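Local coordinates for AT-less polyketide synthase (Streptomyces platensis subsp. rosaceus, PDB 4QYR), which is the KS3 ketosynthase domain of MgsE, from isomigrastatin biosynthesis, and probably extends polyketide chains by decarboxylative condensation with a carrier-protein-bound extender, at residues G264-H269 with A285-D290; L379-L384 with V396-R401. All blocks are in the same frame, centred on the assembly; numbering follows the deposited sequence.

Contact 1. Residues G264-H269 with A285-D290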
loop_
_atom_site.group_PDB
_atom_site.type_symbol
_atom_site.label_atom_id
_atom_site.label_comp_id
_atom_site.label_asym_id
_atom_site.label_seq_id
_atom_site.Cartn_x
_atom_site.Cartn_y
_atom_site.Cartn_z
ATOM N N GLY A 264 0.891 -20.430 5.112
ATOM C CA GLY A 264 0.323 -19.423 5.980
ATOM C C GLY A 264 1.028 -18.093 5.863
ATOM O O GLY A 264 2.139 -17.997 5.338
ATOM N N SER A 265 0.396 -17.060 6.399
ATOM C CA SER A 265 0.821 -15.706 6.112
ATOM C C SER A 265 0.058 -14.731 6.990
ATOM O O SER A 265 -1.168 -14.784 7.039
ATOM C CB SER A 265 0.579 -15.421 4.631
ATOM O OG SER A 265 0.481 -14.044 4.355
ATOM N N ALA A 266 0.766 -13.844 7.686
ATOM C CA ALA A 266 0.091 -12.861 8.541
ATOM C C ALA A 266 0.840 -11.544 8.588
ATOM O O ALA A 266 2.051 -11.531 8.395
ATOM C CB ALA A 266 -0.081 -13.415 9.958
ATOM N N GLU A 267 0.126 -10.444 8.838
ATOM C CA GLU A 267 0.763 -9.149 9.113
ATOM C C GLU A 267 0.045 -8.464 10.266
ATOM O O GLU A 267 -1.125 -8.720 10.507
ATOM C CB GLU A 267 0.767 -8.239 7.877
ATOM C CG GLU A 267 -0.498 -7.426 7.729
ATOM C CD GLU A 267 -0.457 -6.393 6.593
ATOM O OE1 GLU A 267 -1.329 -6.470 5.691
ATOM O OE2 GLU A 267 0.419 -5.496 6.604
ATOM N N ASN A 268 0.757 -7.618 10.998
ATOM C CA ASN A 268 0.169 -6.884 12.119
ATOM C C ASN A 268 1.044 -5.706 12.456
ATOM O O ASN A 268 2.081 -5.525 11.847
ATOM C CB ASN A 268 -0.028 -7.778 13.351
ATOM C CG ASN A 268 1.270 -8.038 14.142
ATOM O OD1 ASN A 268 2.379 -7.721 13.700
ATOM N ND2 ASN A 268 1.118 -8.659 15.313
ATOM N N HIS A 269 0.646 -4.895 13.417
ATOM C CA HIS A 269 1.506 -3.790 13.760
ATOM C C HIS A 269 1.810 -3.839 15.232
ATOM O O HIS A 269 1.022 -4.343 16.020
ATOM C CB HIS A 269 0.886 -2.449 13.392
ATOM C CG HIS A 269 1.790 -1.285 13.659
ATOM N ND1 HIS A 269 1.835 -0.639 14.876
ATOM C CD2 HIS A 269 2.683 -0.647 12.865
ATOM C CE1 HIS A 269 2.716 0.343 14.820
ATOM N NE2 HIS A 269 3.248 0.358 13.613
ATOM N N ALA A 285 5.313 -12.232 18.496
ATOM C CA ALA A 285 4.762 -13.526 18.831
ATOM C C ALA A 285 3.372 -13.683 18.244
ATOM O O ALA A 285 3.097 -14.656 17.548
ATOM C CB ALA A 285 4.726 -13.702 20.309
ATOM N N ALA A 286 2.507 -12.707 18.517
ATOM C CA ALA A 286 1.100 -12.775 18.128
ATOM C C ALA A 286 0.972 -12.978 16.635
ATOM O O ALA A 286 0.094 -13.694 16.168
ATOM C CB ALA A 286 0.390 -11.540 18.550
ATOM N N LEU A 287 1.886 -12.339 15.910
ATOM C CA LEU A 287 2.014 -12.432 14.466
ATOM C C LEU A 287 2.239 -13.845 14.003
ATOM O O LEU A 287 1.502 -14.364 13.182
ATOM C CB LEU A 287 3.184 -11.575 13.987
ATOM C CG LEU A 287 3.573 -11.671 12.515
ATOM C CD1 LEU A 287 2.648 -10.791 11.701
ATOM C CD2 LEU A 287 4.993 -11.249 12.300
ATOM N N ILE A 288 3.294 -14.457 14.523
ATOM C CA ILE A 288 3.676 -15.807 14.141
ATOM C C ILE A 288 2.565 -16.800 14.415
ATOM O O ILE A 288 2.212 -17.576 13.521
ATOM C CB ILE A 288 4.949 -16.232 14.862
ATOM C CG1 ILE A 288 6.099 -15.377 14.345
ATOM C CG2 ILE A 288 5.246 -17.700 14.613
ATOM C CD1 ILE A 288 7.214 -15.270 15.298
ATOM N N GLN A 289 1.995 -16.754 15.619
ATOM C CA GLN A 289 0.884 -17.636 15.962
ATOM C C GLN A 289 -0.266 -17.491 14.996
ATOM O O GLN A 289 -0.936 -18.466 14.655
ATOM C CB GLN A 289 0.396 -17.357 17.366
ATOM C CG GLN A 289 1.518 -17.350 18.345
ATOM C CD GLN A 289 1.038 -17.384 19.758
ATOM O OE1 GLN A 289 -0.119 -17.714 20.025
ATOM N NE2 GLN A 289 1.923 -17.046 20.687
ATOM N N ASP A 290 -0.491 -16.258 14.569
ATOM C CA ASP A 290 -1.513 -15.961 13.590
ATOM C C ASP A 290 -1.203 -16.684 12.261
ATOM O O ASP A 290 -2.071 -17.324 11.676
ATOM C CB ASP A 290 -1.606 -14.446 13.416
ATOM C CG ASP A 290 -2.756 -14.019 12.544
ATOM O OD1 ASP A 290 -3.631 -14.866 12.292
ATOM O OD2 ASP A 290 -2.786 -12.837 12.112
#
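A266 meets L287 and D290, and N268 meets L287, where helix 281-291 lies against strand 260-269, a helix-on-sheet layer of the thiolase fold. Over the two segments the strand and helix axes come within 7.3 Å and run nearly antiparallel, at 153°. No hydrogen bond joins the two segments; they illustrate how a helix can seat on a strand largely by packing, with one bond just outside them tying strand to helix. L287 presents one branch: its CD1 lies 3.4 Å from A266 O and 3.6 Å from E267 CA, reaching the backbone rather than only a neighbouring side chain. CG of L287 stands anti to its own backbone N (chi1 173°), and chi2 then places CD1 at the strand. Alongside, the amide of N268 crosses the leucine obliquely, with OD1 3.7 Å from L287 CD1 and ND2 3.8 Å from L287 CB. Both polar atoms of that amide are satisfied: ND2 donates to A283 O, one turn earlier in the same helix, and OD1 accepts from N429 ND2 on the adjoining strand 428-435. The two bonds are consistent with the modelled orientation of the amide. On the other face of the strand, the E267 side chain forms a salt bridge with R182. The E267 carbonyl O accepts a hydrogen bond from R191 of the second subunit. Farther along the helix, D290 OD1 pairs with R293, and its other oxygen, OD2, rests 3.5 Å from A266 CB, the methyl that also lies 3.7 Å from L287 O.

Contact 2. Residues L379-L384 with V396-R401; sequences LHCDRL and VVRELR
Around C381 and R398 neither backbone keeps a regular form, and the two loops meet beside the edge strand 394-396 of the mixed sheet in this thiolase-fold domain. Segment 379-384 turns at H380, whose phi and psi are both positive, in the left-handed helical region; segment 396-401 leaves the strand extended at V396 and V397, then bends at R398. Backbone bonds from V397 to L344 and A378 tie this departure to its surroundings. The contact is a worked case of an arginine joining two loops through a main-chain carbonyl. R398 extends across to the other loop, its chain bent at chi3 (-78°), and its NH1 donates to C381 O over 3.3 Å. The bond is almost straight, with an N-H...O angle of 177°, and the oxygen lies in the guanidinium plane while the donor lies in the carbonyl plane. The same oxygen also meets the arginine chain, R398 CD lying 3.1 Å from C381 O. D382 O is also at the guanidinium edge, 3.2 Å from R398 NH1, but the angle there is too poor for a hydrogen bond. CD2 of L384 lies over one face, displaced toward NH1, at 3.5 Å from R398 NH1 and 3.9 Å from R398 CZ. A flat cation is thus met by a carbonyl at its rim and by a methyl over its face. Deeper in, C381 packs on F227 as well, and with its sulphur anti to the backbone N, SG comes to 4.2 Å from V396 CG1.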
loop_
_atom_site.group_PDB
_atom_site.type_symbol
_atom_site.label_atom_id
_atom_site.label_comp_id
_atom_site.label_asym_id
_atom_site.label_seq_id
_atom_site.Cartn_x
_atom_site.Cartn_y
_atom_site.Cartn_z
ATOM N N LEU A 379 26.876 -16.171 9.229
ATOM C CA LEU A 379 28.211 -15.597 9.202
ATOM C C LEU A 379 28.475 -14.648 10.357
ATOM O O LEU A 379 27.539 -14.152 10.987
ATOM C CB LEU A 379 28.430 -14.877 7.879
ATOM C CG LEU A 379 29.017 -15.698 6.734
ATOM C CD1 LEU A 379 28.238 -16.977 6.460
ATOM C CD2 LEU A 379 29.073 -14.831 5.498
ATOM N N HIS A 380 29.759 -14.402 10.618
ATOM C CA HIS A 380 30.222 -13.579 11.744
ATOM C C HIS A 380 29.632 -14.034 13.067
ATOM O O HIS A 380 29.464 -13.253 13.993
ATOM C CB HIS A 380 29.878 -12.109 11.524
ATOM C CG HIS A 380 30.075 -11.650 10.118
ATOM N ND1 HIS A 380 29.039 -11.569 9.212
ATOM C CD2 HIS A 380 31.187 -11.250 9.460
ATOM C CE1 HIS A 380 29.503 -11.130 8.056
ATOM N NE2 HIS A 380 30.804 -10.928 8.180
ATOM N N CYS A 381 29.327 -15.312 13.153
ATOM C CA CYS A 381 28.494 -15.786 14.227
ATOM C C CYS A 381 29.234 -16.837 15.043
ATOM O O CYS A 381 28.636 -17.788 15.546
ATOM C CB CYS A 381 27.193 -16.338 13.648
ATOM S SG CYS A 381 25.888 -16.481 14.834
ATOM N N ASP A 382 30.544 -16.658 15.174
ATOM C CA ASP A 382 31.362 -17.632 15.888
ATOM C C ASP A 382 31.055 -17.630 17.377
ATOM O O ASP A 382 31.014 -18.681 18.008
ATOM C CB ASP A 382 32.855 -17.376 15.644
ATOM C CG ASP A 382 33.207 -17.339 14.161
ATOM O OD1 ASP A 382 32.802 -18.269 13.429
ATOM O OD2 ASP A 382 33.888 -16.383 13.728
ATOM N N ARG A 383 30.822 -16.452 17.933
ATOM C CA ARG A 383 30.458 -16.340 19.338
ATOM C C ARG A 383 28.993 -15.898 19.468
ATOM O O ARG A 383 28.650 -14.755 19.151
ATOM C CB ARG A 383 31.395 -15.359 20.036
ATOM C CG ARG A 383 31.166 -15.217 21.514
ATOM C CD ARG A 383 31.977 -16.236 22.271
ATOM N NE ARG A 383 33.392 -16.192 21.915
ATOM C CZ ARG A 383 34.384 -16.249 22.803
ATOM N NH1 ARG A 383 34.110 -16.333 24.101
ATOM N NH2 ARG A 383 35.653 -16.210 22.399
ATOM N N LEU A 384 28.122 -16.800 19.915
ATOM C CA LEU A 384 26.684 -16.524 19.918
ATOM C C LEU A 384 26.291 -15.436 20.913
ATOM O O LEU A 384 27.045 -15.117 21.833
ATOM C CB LEU A 384 25.886 -17.789 20.235
ATOM C CG LEU A 384 25.759 -18.938 19.232
ATOM C CD1 LEU A 384 24.509 -19.745 19.546
ATOM C CD2 LEU A 384 25.722 -18.451 17.799
ATOM N N VAL A 396 21.189 -22.077 15.598
ATOM C CA VAL A 396 21.720 -21.307 14.491
ATOM C C VAL A 396 22.579 -22.210 13.626
ATOM O O VAL A 396 23.429 -22.925 14.136
ATOM C CB VAL A 396 22.561 -20.132 14.959
ATOM C CG1 VAL A 396 23.138 -19.402 13.757
ATOM C CG2 VAL A 396 21.739 -19.210 15.820
ATOM N N VAL A 397 22.345 -22.188 12.317
ATOM C CA VAL A 397 23.143 -22.959 11.364
ATOM C C VAL A 397 24.409 -22.222 10.998
ATOM O O VAL A 397 24.368 -21.274 10.213
ATOM C CB VAL A 397 22.365 -23.234 10.068
ATOM C CG1 VAL A 397 23.219 -24.037 9.085
ATOM C CG2 VAL A 397 21.068 -23.949 10.380
ATOM N N ARG A 398 25.535 -22.647 11.549
ATOM C CA ARG A 398 26.791 -21.971 11.257
ATOM C C ARG A 398 27.648 -22.870 10.378
ATOM O O ARG A 398 28.807 -22.568 10.087
ATOM C CB ARG A 398 27.502 -21.609 12.558
ATOM C CG ARG A 398 26.632 -20.800 13.490
ATOM C CD ARG A 398 27.334 -20.502 14.798
ATOM N NE ARG A 398 27.333 -21.633 15.722
ATOM C CZ ARG A 398 27.886 -21.602 16.934
ATOM N NH1 ARG A 398 28.475 -20.498 17.363
ATOM N NH2 ARG A 398 27.848 -22.668 17.718
ATOM N N GLU A 399 27.043 -23.977 9.954
ATOM C CA GLU A 399 27.735 -25.044 9.247
ATOM C C GLU A 399 26.857 -25.560 8.111
ATOM O O GLU A 399 25.739 -26.014 8.349
ATOM C CB GLU A 399 28.081 -26.199 10.199
ATOM C CG GLU A 399 26.886 -26.875 10.959
ATOM C CD GLU A 399 26.191 -26.011 12.041
ATOM O OE1 GLU A 399 26.460 -24.802 12.135
ATOM O OE2 GLU A 399 25.365 -26.551 12.816
ATOM N N LEU A 400 27.345 -25.487 6.880
ATOM C CA LEU A 400 26.600 -26.005 5.737
ATOM C C LEU A 400 26.132 -27.442 5.954
ATOM O O LEU A 400 26.951 -28.361 6.089
ATOM C CB LEU A 400 27.464 -25.926 4.485
ATOM C CG LEU A 400 26.907 -26.593 3.225
ATOM C CD1 LEU A 400 25.612 -25.941 2.785
ATOM C CD2 LEU A 400 27.933 -26.544 2.116
ATOM N N ARG A 401 24.820 -27.647 5.992
ATOM C CA ARG A 401 24.286 -28.971 6.298
ATOM C C ARG A 401 23.205 -29.418 5.322
ATOM O O ARG A 401 22.536 -28.601 4.708
ATOM C CB ARG A 401 23.726 -29.004 7.723
ATOM C CG ARG A 401 22.301 -28.511 7.821
ATOM C CD ARG A 401 21.614 -28.948 9.103
ATOM N NE ARG A 401 22.098 -28.243 10.291
ATOM C CZ ARG A 401 21.313 -27.904 11.314
ATOM N NH1 ARG A 401 20.011 -28.196 11.273
ATOM N NH2 ARG A 401 21.817 -27.260 12.363
#

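Overall arrangement
The two contacts sit in one ketosynthase domain but do not touch: their centres are 27 Å apart and their nearest atoms about 15 Å. They follow one another along the chain, contact 1 closing before contact 2 opens. Both relate to the same mixed sheet. Contact 1 rests on a central strand, which also reaches the second subunit, whereas contact 2 lies beside the outermost strand 394-396 and is touched by no other protein chain. A bound acetic acid, probably from crystallisation, is about 5 Å from the side chain of E267 in contact 1. Together they contrast helix-on-sheet packing without a hydrogen bond between the segments with an arginine-to-carbonyl link between loops.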